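Local coordinates for soluble lytic transglycosylase SLT70 (Escherichia coli, PDB 1QTE), which cleaves the glycosidic bonds between N-acetylmuramic acid and N-acetylglucosamine in peptidoglycan, forming a 1,6-anhydro bond in the muramic acid product, at residues R448-Y453 against S479-K484; S492-I497 against T525-G530; A551-P556 against S582-Y587. One frame throughout, in Å; residues are numbered along the deposited sequence.

In the fold
Three contacts, following one another along the chain, illustrate how a lysozyme-like catalytic domain frames its substrate groove around Glu478, the predicted active-site residue. Contact 1 packs the loop before helix 454-461 against the turn that follows the helix carrying Glu478. It adjoins contact 2, with centres about 12 Å apart: Ser479 OG lies 2.8 Å from Leu494 O, a probable hydrogen bond. Contact 2 in turn reaches contact 3, about 17 Å away between centres, through Met495 O and Tyr552 OH, 2.8 Å apart. Contacts 2 and 3 both touch the bound N-acetylglucosamine, while Arg448 at the far end of contact 1 hydrogen-bonds to a bound D-alanine.

Contact 1: R448-Y453 against S479-K484; sequences RFPLAY and SAWNPK. With DAL (D-alanine), chain Q; SO4 (sulfate ion), chain C.
Ala452 presses its methyl group onto the face of the Trp481 indole, a bump set on a flat plate. CB stands 3.6 Å from the centroid of the six-membered ring and only 18° off its normal, a CH-pi contact over the face. Pro450 supports the five-membered end of the same indole: its CG is 3.8 Å from Trp481 CD1, the proline ring and the indole running antiparallel alongside each other. At the benzo end Tyr453 comes in with the rim of its ring, CD2 lying 4.0 Å from Trp481 CE3. The indole is brought beneath this row by a first torsion that sets CG anti to the carbonyl carbon (chi1 -64°), and its NE1 is satisfied by Tyr598 OH.

The plate belongs to a type I' turn, Ser479 to Asn482, which lies in the Slt-type region of this lysozyme-like enzyme and reverses the chain just beyond the helix bearing the predicted catalytic Glu478; the opposing loop leads into helix 454-461. Past the indole, the phenol of Tyr453 stands roughly perpendicular to Pro483, its hydroxyl oxygen against the CB-CG-CD side of the proline and nearest to CG, at 3.4 Å. A water that donates to Trp481 O also makes a weak bond with that hydroxyl. At the other end of the loop, Arg448 turns to bound D-alanine and to a sulfate, probably a crystallisation ion. Its NH2 gives nearly straight bonds to D-alanine O (3.0 Å) and sulfate O4, while NH1 holds sulfate O2; Phe449 CE2 lies over the centre of one guanidinium face.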
loop_
_atom_site.group_PDB
_atom_site.type_symbol
_atom_site.label_atom_id
_atom_site.label_comp_id
_atom_site.label_asym_id
_atom_site.label_seq_id
_atom_site.Cartn_x
_atom_site.Cartn_y
_atom_site.Cartn_z
ATOM N N ARG A 448 9.843 -0.131 -17.381
ATOM C CA ARG A 448 9.200 0.412 -16.189
ATOM C C ARG A 448 8.196 1.502 -16.535
ATOM O O ARG A 448 7.224 1.702 -15.813
ATOM C CB ARG A 448 10.236 1.012 -15.222
ATOM C CG ARG A 448 11.219 0.017 -14.591
ATOM C CD ARG A 448 12.061 0.686 -13.488
ATOM N NE ARG A 448 11.211 1.194 -12.419
ATOM C CZ ARG A 448 11.430 2.311 -11.729
ATOM N NH1 ARG A 448 12.530 3.033 -11.921
ATOM N NH2 ARG A 448 10.565 2.678 -10.798
ATOM N N PHE A 449 8.440 2.215 -17.634
ATOM C CA PHE A 449 7.565 3.312 -18.036
ATOM C C PHE A 449 7.140 3.222 -19.500
ATOM O O PHE A 449 7.479 4.082 -20.328
ATOM C CB PHE A 449 8.267 4.640 -17.728
ATOM C CG PHE A 449 8.660 4.779 -16.280
ATOM C CD1 PHE A 449 7.707 5.129 -15.321
ATOM C CD2 PHE A 449 9.946 4.452 -15.855
ATOM C CE1 PHE A 449 8.027 5.136 -13.969
ATOM C CE2 PHE A 449 10.278 4.457 -14.502
ATOM C CZ PHE A 449 9.311 4.798 -13.556
ATOM N N PRO A 450 6.351 2.186 -19.833
ATOM C CA PRO A 450 5.883 1.997 -21.206
ATOM C C PRO A 450 4.888 3.067 -21.645
ATOM O O PRO A 450 4.165 3.635 -20.824
ATOM C CB PRO A 450 5.244 0.613 -21.155
ATOM C CG PRO A 450 4.709 0.522 -19.763
ATOM C CD PRO A 450 5.817 1.143 -18.933
ATOM N N LEU A 451 4.892 3.376 -22.938
ATOM C CA LEU A 451 3.977 4.368 -23.489
ATOM C C LEU A 451 2.587 3.745 -23.673
ATOM O O LEU A 451 2.081 3.634 -24.791
ATOM C CB LEU A 451 4.515 4.894 -24.820
ATOM C CG LEU A 451 5.783 5.738 -24.705
ATOM C CD1 LEU A 451 6.253 6.155 -26.085
ATOM C CD2 LEU A 451 5.500 6.961 -23.845
ATOM N N ALA A 452 1.955 3.416 -22.550
ATOM C CA ALA A 452 0.651 2.778 -22.533
ATOM C C ALA A 452 -0.535 3.652 -22.921
ATOM O O ALA A 452 -0.664 4.790 -22.461
ATOM C CB ALA A 452 0.414 2.145 -21.175
ATOM N N TYR A 453 -1.397 3.092 -23.769
ATOM C CA TYR A 453 -2.599 3.761 -24.240
ATOM C C TYR A 453 -2.232 5.116 -24.827
ATOM O O TYR A 453 -2.939 6.101 -24.629
ATOM C CB TYR A 453 -3.579 3.942 -23.076
ATOM C CG TYR A 453 -3.923 2.637 -22.383
ATOM C CD1 TYR A 453 -4.926 1.806 -22.883
ATOM C CD2 TYR A 453 -3.241 2.237 -21.229
ATOM C CE1 TYR A 453 -5.245 0.605 -22.254
ATOM C CE2 TYR A 453 -3.551 1.042 -20.592
ATOM C CZ TYR A 453 -4.557 0.232 -21.111
ATOM O OH TYR A 453 -4.889 -0.944 -20.478
ATOM N N SER A 479 -2.054 3.335 -11.119
ATOM C CA SER A 479 -2.381 1.935 -11.402
ATOM C C SER A 479 -1.284 1.012 -11.907
ATOM O O SER A 479 -1.545 -0.178 -12.109
ATOM C CB SER A 479 -3.480 1.914 -12.457
ATOM O OG SER A 479 -2.984 2.468 -13.670
ATOM N N ALA A 480 -0.083 1.537 -12.130
ATOM C CA ALA A 480 1.002 0.725 -12.686
ATOM C C ALA A 480 0.505 0.094 -14.005
ATOM O O ALA A 480 0.908 -1.008 -14.383
ATOM C CB ALA A 480 1.456 -0.341 -11.691
ATOM N N TRP A 481 -0.381 0.828 -14.684
ATOM C CA TRP A 481 -0.985 0.459 -15.971
ATOM C C TRP A 481 -2.013 -0.679 -16.028
ATOM O O TRP A 481 -2.361 -1.139 -17.114
ATOM C CB TRP A 481 0.096 0.266 -17.048
ATOM C CG TRP A 481 0.852 1.544 -17.358
ATOM C CD1 TRP A 481 2.203 1.748 -17.249
ATOM C CD2 TRP A 481 0.289 2.791 -17.778
ATOM N NE1 TRP A 481 2.508 3.046 -17.573
ATOM C CE2 TRP A 481 1.358 3.711 -17.902
ATOM C CE3 TRP A 481 -1.014 3.225 -18.061
ATOM C CZ2 TRP A 481 1.164 5.039 -18.296
ATOM C CZ3 TRP A 481 -1.207 4.543 -18.451
ATOM C CH2 TRP A 481 -0.119 5.436 -18.565
ATOM N N ASN A 482 -2.501 -1.133 -14.876
ATOM C CA ASN A 482 -3.522 -2.177 -14.860
ATOM C C ASN A 482 -4.875 -1.451 -14.887
ATOM O O ASN A 482 -5.268 -0.827 -13.899
ATOM C CB ASN A 482 -3.405 -3.039 -13.595
ATOM C CG ASN A 482 -4.511 -4.078 -13.492
ATOM O OD1 ASN A 482 -5.420 -4.124 -14.323
ATOM N ND2 ASN A 482 -4.440 -4.912 -12.469
ATOM N N PRO A 483 -5.622 -1.558 -16.005
ATOM C CA PRO A 483 -6.923 -0.888 -16.124
ATOM C C PRO A 483 -8.066 -1.456 -15.285
ATOM O O PRO A 483 -9.126 -0.832 -15.174
ATOM C CB PRO A 483 -7.231 -1.010 -17.616
ATOM C CG PRO A 483 -6.639 -2.358 -17.971
ATOM C CD PRO A 483 -5.324 -2.370 -17.206
ATOM N N LYS A 484 -7.844 -2.623 -14.689
ATOM C CA LYS A 484 -8.882 -3.300 -13.909
ATOM C C LYS A 484 -8.664 -3.273 -12.406
ATOM O O LYS A 484 -9.442 -3.856 -11.653
ATOM C CB LYS A 484 -8.984 -4.761 -14.375
ATOM C CG LYS A 484 -9.080 -4.926 -15.888
ATOM C CD LYS A 484 -10.306 -4.234 -16.464
ATOM C CE LYS A 484 -10.337 -4.377 -17.982
ATOM N NZ LYS A 484 -11.472 -3.631 -18.591
HETATM N N DAL Q . 6.662 0.614 -6.873
HETATM C CA DAL Q . 7.732 1.021 -7.781
HETATM C CB DAL Q . 8.413 2.283 -7.250
HETATM C C DAL Q . 7.236 1.245 -9.202
HETATM O O DAL Q . 8.071 1.169 -10.125
HETATM O OXT DAL Q . 6.025 1.487 -9.375
HETATM S S SO4 C . 12.303 6.243 -9.576
HETATM O O1 SO4 C . 11.890 7.658 -9.690
HETATM O O2 SO4 C . 12.992 5.814 -10.813
HETATM O O3 SO4 C . 13.222 6.121 -8.428
HETATM O O4 SO4 C . 11.129 5.373 -9.348
HETATM O O HOH W 1 -1.936 -2.198 -19.644
#

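Contact 2: S492-I497 against T525-G530; sequences SGLMQI and TNINIG. With NAG (2-acetamido-2-deoxy-beta-D-glucopyranose), chain B.
Ser492 offers its carbonyl oxygen to Asn526 on helix 523-540, ND2 to O 2.8 Å. The donor is tilted 33° from the carbonyl plane, and Ile497 N reaches the same oxygen from the opposite face. Gly493 then passes so close to the amide, CA 3.4 Å from Asn526 ND2, that a beta carbon there would clash. Leu494 follows, its CD1 meeting Ile527 CD1 at 3.7 Å. Next, Met495 N donates to Asn526 OD1 over 2.8 Å, so one asparagine amide joins the carbonyl just before the turn, Ser492 O, to a backbone N within it.

That turn, type I from Gly493 to Gln496, closes in a G1 beta bulge where Gln496 and Ile497 both face Ser492, within the Slt-type domain. Beyond its backbone, Met495 lays SD along the helix, 3.7 Å from Gly530 CA, where the absence of a side chain on the glycine lets the sulfur in. Gln496 points away from the helix: chi2 of -71° folds its amide back, NE2 bonding to Gly493 O in the carbonyl plane, while OE1 accepts from O3 of the bound N-acetylglucosamine (3.0 Å). Ile497 returns to the helix, pushing CD1 to 3.4 Å from Asn526 O and against Ile529 CB.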
loop_
_atom_site.group_PDB
_atom_site.type_symbol
_atom_site.label_atom_id
_atom_site.label_comp_id
_atom_site.label_asym_id
_atom_site.label_seq_id
_atom_site.Cartn_x
_atom_site.Cartn_y
_atom_site.Cartn_z
ATOM N N SER A 492 -10.888 3.344 -8.807
ATOM C CA SER A 492 -10.883 2.436 -9.951
ATOM C C SER A 492 -10.096 2.782 -11.211
ATOM O O SER A 492 -10.080 3.930 -11.667
ATOM C CB SER A 492 -12.326 2.154 -10.379
ATOM O OG SER A 492 -13.103 1.646 -9.314
ATOM N N GLY A 493 -9.557 1.732 -11.829
ATOM C CA GLY A 493 -8.859 1.865 -13.098
ATOM C C GLY A 493 -7.533 2.583 -13.194
ATOM O O GLY A 493 -6.877 2.859 -12.188
ATOM N N LEU A 494 -7.159 2.880 -14.439
ATOM C CA LEU A 494 -5.894 3.519 -14.778
ATOM C C LEU A 494 -5.538 4.747 -13.966
ATOM O O LEU A 494 -4.391 4.910 -13.565
ATOM C CB LEU A 494 -5.859 3.881 -16.266
ATOM C CG LEU A 494 -5.932 2.700 -17.245
ATOM C CD1 LEU A 494 -6.040 3.220 -18.686
ATOM C CD2 LEU A 494 -4.709 1.823 -17.085
ATOM N N MET A 495 -6.522 5.613 -13.743
ATOM C CA MET A 495 -6.287 6.836 -12.991
ATOM C C MET A 495 -6.875 6.808 -11.579
ATOM O O MET A 495 -6.945 7.834 -10.897
ATOM C CB MET A 495 -6.740 8.051 -13.817
ATOM C CG MET A 495 -6.004 8.122 -15.155
ATOM S SD MET A 495 -6.275 9.585 -16.189
ATOM C CE MET A 495 -5.315 10.809 -15.269
ATOM N N GLN A 496 -7.264 5.606 -11.137
ATOM C CA GLN A 496 -7.787 5.399 -9.791
ATOM C C GLN A 496 -8.815 6.447 -9.382
ATOM O O GLN A 496 -8.622 7.203 -8.429
ATOM C CB GLN A 496 -6.618 5.346 -8.805
ATOM C CG GLN A 496 -5.811 4.046 -8.933
ATOM C CD GLN A 496 -6.587 2.845 -8.418
ATOM O OE1 GLN A 496 -6.639 2.601 -7.218
ATOM N NE2 GLN A 496 -7.220 2.110 -9.324
ATOM N N ILE A 497 -9.922 6.451 -10.113
ATOM C CA ILE A 497 -11.001 7.401 -9.888
ATOM C C ILE A 497 -12.027 6.869 -8.895
ATOM O O ILE A 497 -12.478 5.738 -9.014
ATOM C CB ILE A 497 -11.708 7.732 -11.229
ATOM C CG1 ILE A 497 -10.665 8.190 -12.264
ATOM C CG2 ILE A 497 -12.751 8.852 -11.029
ATOM C CD1 ILE A 497 -11.205 8.307 -13.687
ATOM N N THR A 525 -12.945 5.259 -21.046
ATOM C CA THR A 525 -13.839 5.955 -20.117
ATOM C C THR A 525 -13.038 6.521 -18.943
ATOM O O THR A 525 -13.230 7.670 -18.546
ATOM C CB THR A 525 -14.926 4.997 -19.547
ATOM O OG1 THR A 525 -15.687 4.435 -20.621
ATOM C CG2 THR A 525 -15.872 5.750 -18.605
ATOM N N ASN A 526 -12.142 5.701 -18.402
ATOM C CA ASN A 526 -11.307 6.101 -17.272
ATOM C C ASN A 526 -10.415 7.290 -17.651
ATOM O O ASN A 526 -10.367 8.293 -16.946
ATOM C CB ASN A 526 -10.455 4.918 -16.806
ATOM C CG ASN A 526 -9.755 5.193 -15.498
ATOM O OD1 ASN A 526 -8.736 5.880 -15.464
ATOM N ND2 ASN A 526 -10.306 4.668 -14.408
ATOM N N ILE A 527 -9.724 7.179 -18.779
ATOM C CA ILE A 527 -8.848 8.251 -19.263
ATOM C C ILE A 527 -9.629 9.543 -19.554
ATOM O O ILE A 527 -9.163 10.643 -19.268
ATOM C CB ILE A 527 -8.060 7.766 -20.509
ATOM C CG1 ILE A 527 -7.038 6.711 -20.069
ATOM C CG2 ILE A 527 -7.347 8.934 -21.215
ATOM C CD1 ILE A 527 -6.382 5.961 -21.216
ATOM N N ASN A 528 -10.832 9.404 -20.091
ATOM C CA ASN A 528 -11.687 10.557 -20.394
ATOM C C ASN A 528 -12.015 11.317 -19.094
ATOM O O ASN A 528 -11.731 12.507 -18.963
ATOM C CB ASN A 528 -12.979 10.051 -21.068
ATOM C CG ASN A 528 -13.977 11.167 -21.410
ATOM O OD1 ASN A 528 -13.643 12.346 -21.447
ATOM N ND2 ASN A 528 -15.214 10.773 -21.671
ATOM N N ILE A 529 -12.559 10.604 -18.111
ATOM C CA ILE A 529 -12.947 11.229 -16.847
ATOM C C ILE A 529 -11.748 11.667 -16.009
ATOM O O ILE A 529 -11.759 12.751 -15.405
ATOM C CB ILE A 529 -13.883 10.288 -16.048
ATOM C CG1 ILE A 529 -15.141 10.004 -16.883
ATOM C CG2 ILE A 529 -14.247 10.910 -14.698
ATOM C CD1 ILE A 529 -16.140 9.056 -16.226
ATOM N N GLY A 530 -10.703 10.838 -16.015
ATOM C CA GLY A 530 -9.491 11.142 -15.269
ATOM C C GLY A 530 -8.750 12.364 -15.779
ATOM O O GLY A 530 -8.332 13.213 -14.977
HETATM C C1 NAG B . -1.456 3.443 -5.469
HETATM C C2 NAG B . -2.978 3.258 -5.307
HETATM C C3 NAG B . -3.783 4.559 -5.611
HETATM C C4 NAG B . -3.187 5.726 -4.773
HETATM C C5 NAG B . -1.619 5.805 -4.949
HETATM C C6 NAG B . -1.084 6.780 -3.891
HETATM C C7 NAG B . -3.858 1.013 -5.887
HETATM C C8 NAG B . -4.197 0.097 -7.064
HETATM N N2 NAG B . -3.384 2.210 -6.220
HETATM O O3 NAG B . -5.172 4.354 -5.303
HETATM O O4 NAG B . -3.768 6.992 -5.101
HETATM O O5 NAG B . -1.015 4.545 -4.659
HETATM O O6 NAG B . 0.328 6.848 -3.976
HETATM O O7 NAG B . -4.026 0.659 -4.719
#

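Contact 3: A551-P556 against S582-Y587; sequences AYNAGP and SETRGY. With NAG (2-acetamido-2-deoxy-beta-D-glucopyranose), chain B.
The end of helix 545-554 meets the first turns of helix 582-601 beside the saccharide-binding groove, and Asn553 makes both hydrogen bonds between the two segments. Its side chain lies over the Tyr587 ring, amide and ring planes 20° apart, with CB 3.8 Å from the ring centroid and 10° off the normal, a CH-pi contact. From this position both ends of the amide are used. OD1 receives the hydroxyl proton of Thr584 OG1, 2.8 Å away and in the carbonyl plane. ND2 donates to Glu583 OE2 at 3.0 Å, meeting the carboxylate on its anti side. A chi1 of -177° swings Asn553 CG away from its own backbone N and across to the second helix.

Beyond the amide, Tyr587 OH rests obliquely against the Tyr552 ring, 3.3 Å from CD1, and hydrogen-bonds to Glu478, the predicted catalytic residue; Tyr552 OH is taken by Met495 O. The bound N-acetylglucosamine lies alongside, with its O6 at the edge of the Tyr587 ring, 3.5 Å from CD2, and its C6 equally near Glu583 OE2. With an alanine in place of Asn553, Thr584 OG1 and Glu583 OE2 would probably lose their shared mate, leaving the carboxylate freer to turn beside the sugar. The two amide bonds fix the rotation of Asn553, and its stacking is consistent with a second-shell role in placing Tyr587, the ring whose hydroxyl meets Glu478.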
loop_
_atom_site.group_PDB
_atom_site.type_symbol
_atom_site.label_atom_id
_atom_site.label_comp_id
_atom_site.label_asym_id
_atom_site.label_seq_id
_atom_site.Cartn_x
_atom_site.Cartn_y
_atom_site.Cartn_z
ATOM N N ALA A 551 -3.201 17.918 -5.299
ATOM C CA ALA A 551 -4.666 18.049 -5.277
ATOM C C ALA A 551 -5.366 16.778 -5.763
ATOM O O ALA A 551 -6.398 16.384 -5.222
ATOM C CB ALA A 551 -5.107 19.241 -6.117
ATOM N N TYR A 552 -4.791 16.124 -6.772
ATOM C CA TYR A 552 -5.372 14.896 -7.303
ATOM C C TYR A 552 -5.359 13.815 -6.221
ATOM O O TYR A 552 -6.324 13.071 -6.064
ATOM C CB TYR A 552 -4.594 14.422 -8.538
ATOM C CG TYR A 552 -5.327 13.378 -9.368
ATOM C CD1 TYR A 552 -5.206 12.014 -9.085
ATOM C CD2 TYR A 552 -6.161 13.761 -10.423
ATOM C CE1 TYR A 552 -5.906 11.058 -9.832
ATOM C CE2 TYR A 552 -6.859 12.821 -11.174
ATOM C CZ TYR A 552 -6.730 11.470 -10.875
ATOM O OH TYR A 552 -7.430 10.547 -11.616
ATOM N N ASN A 553 -4.293 13.785 -5.429
ATOM C CA ASN A 553 -4.144 12.790 -4.367
ATOM C C ASN A 553 -4.834 13.129 -3.035
ATOM O O ASN A 553 -5.528 12.286 -2.460
ATOM C CB ASN A 553 -2.650 12.514 -4.134
ATOM C CG ASN A 553 -2.398 11.438 -3.079
ATOM O OD1 ASN A 553 -1.916 11.730 -1.993
ATOM N ND2 ASN A 553 -2.727 10.187 -3.406
ATOM N N ALA A 554 -4.652 14.356 -2.557
ATOM C CA ALA A 554 -5.213 14.780 -1.267
ATOM C C ALA A 554 -6.424 15.710 -1.326
ATOM O O ALA A 554 -7.021 16.025 -0.291
ATOM C CB ALA A 554 -4.112 15.426 -0.418
ATOM N N GLY A 555 -6.771 16.166 -2.524
ATOM C CA GLY A 555 -7.906 17.072 -2.666
ATOM C C GLY A 555 -7.499 18.542 -2.655
ATOM O O GLY A 555 -6.542 18.922 -1.963
ATOM N N PRO A 556 -8.197 19.394 -3.431
ATOM C CA PRO A 556 -7.942 20.835 -3.540
ATOM C C PRO A 556 -7.890 21.577 -2.201
ATOM O O PRO A 556 -7.062 22.461 -2.027
ATOM C CB PRO A 556 -9.116 21.329 -4.391
ATOM C CG PRO A 556 -9.413 20.166 -5.267
ATOM C CD PRO A 556 -9.296 18.986 -4.325
ATOM N N SER A 582 2.720 11.983 4.273
ATOM C CA SER A 582 3.770 11.182 3.645
ATOM C C SER A 582 3.325 10.571 2.309
ATOM O O SER A 582 4.122 10.499 1.375
ATOM C CB SER A 582 4.259 10.088 4.598
ATOM O OG SER A 582 3.187 9.275 5.029
ATOM N N GLU A 583 2.074 10.117 2.220
ATOM C CA GLU A 583 1.561 9.539 0.971
ATOM C C GLU A 583 1.592 10.569 -0.161
ATOM O O GLU A 583 2.070 10.283 -1.257
ATOM C CB GLU A 583 0.115 9.035 1.131
ATOM C CG GLU A 583 -0.501 8.520 -0.188
ATOM C CD GLU A 583 -1.992 8.171 -0.089
ATOM O OE1 GLU A 583 -2.472 7.872 1.028
ATOM O OE2 GLU A 583 -2.686 8.192 -1.133
ATOM N N THR A 584 1.075 11.762 0.114
ATOM C CA THR A 584 1.026 12.825 -0.891
ATOM C C THR A 584 2.420 13.330 -1.259
ATOM O O THR A 584 2.693 13.632 -2.421
ATOM C CB THR A 584 0.136 13.995 -0.417
ATOM O OG1 THR A 584 -1.122 13.476 0.025
ATOM C CG2 THR A 584 -0.121 14.972 -1.558
ATOM N N ARG A 585 3.301 13.419 -0.269
ATOM C CA ARG A 585 4.668 13.871 -0.509
ATOM C C ARG A 585 5.373 12.878 -1.455
ATOM O O ARG A 585 6.016 13.282 -2.424
ATOM C CB ARG A 585 5.423 14.002 0.820
ATOM C CG ARG A 585 6.837 14.570 0.696
ATOM C CD ARG A 585 7.469 14.813 2.061
ATOM N NE ARG A 585 7.666 13.592 2.834
ATOM C CZ ARG A 585 7.056 13.332 3.989
ATOM N NH1 ARG A 585 6.189 14.194 4.498
ATOM N NH2 ARG A 585 7.309 12.203 4.638
ATOM N N GLY A 586 5.224 11.584 -1.179
ATOM C CA GLY A 586 5.838 10.564 -2.021
ATOM C C GLY A 586 5.197 10.518 -3.400
ATOM O O GLY A 586 5.875 10.308 -4.417
ATOM N N TYR A 587 3.886 10.745 -3.431
ATOM C CA TYR A 587 3.113 10.749 -4.676
ATOM C C TYR A 587 3.625 11.856 -5.602
ATOM O O TYR A 587 3.885 11.619 -6.775
ATOM C CB TYR A 587 1.629 10.964 -4.354
ATOM C CG TYR A 587 0.682 10.956 -5.542
ATOM C CD1 TYR A 587 0.464 12.111 -6.293
ATOM C CD2 TYR A 587 -0.030 9.807 -5.881
ATOM C CE1 TYR A 587 -0.449 12.123 -7.357
ATOM C CE2 TYR A 587 -0.948 9.804 -6.946
ATOM C CZ TYR A 587 -1.150 10.966 -7.674
ATOM O OH TYR A 587 -2.052 10.987 -8.708
HETATM C C1 NAG B . -1.456 3.443 -5.469
HETATM C C2 NAG B . -2.978 3.258 -5.307
HETATM C C3 NAG B . -3.783 4.559 -5.611
HETATM C C4 NAG B . -3.187 5.726 -4.773
HETATM C C5 NAG B . -1.619 5.805 -4.949
HETATM C C6 NAG B . -1.084 6.780 -3.891
HETATM C C7 NAG B . -3.858 1.013 -5.887
HETATM C C8 NAG B . -4.197 0.097 -7.064
HETATM N N2 NAG B . -3.384 2.210 -6.220
HETATM O O3 NAG B . -5.172 4.354 -5.303
HETATM O O4 NAG B . -3.768 6.992 -5.101
HETATM O O5 NAG B . -1.015 4.545 -4.659
HETATM O O6 NAG B . 0.328 6.848 -3.976
HETATM O O7 NAG B . -4.026 0.659 -4.719
#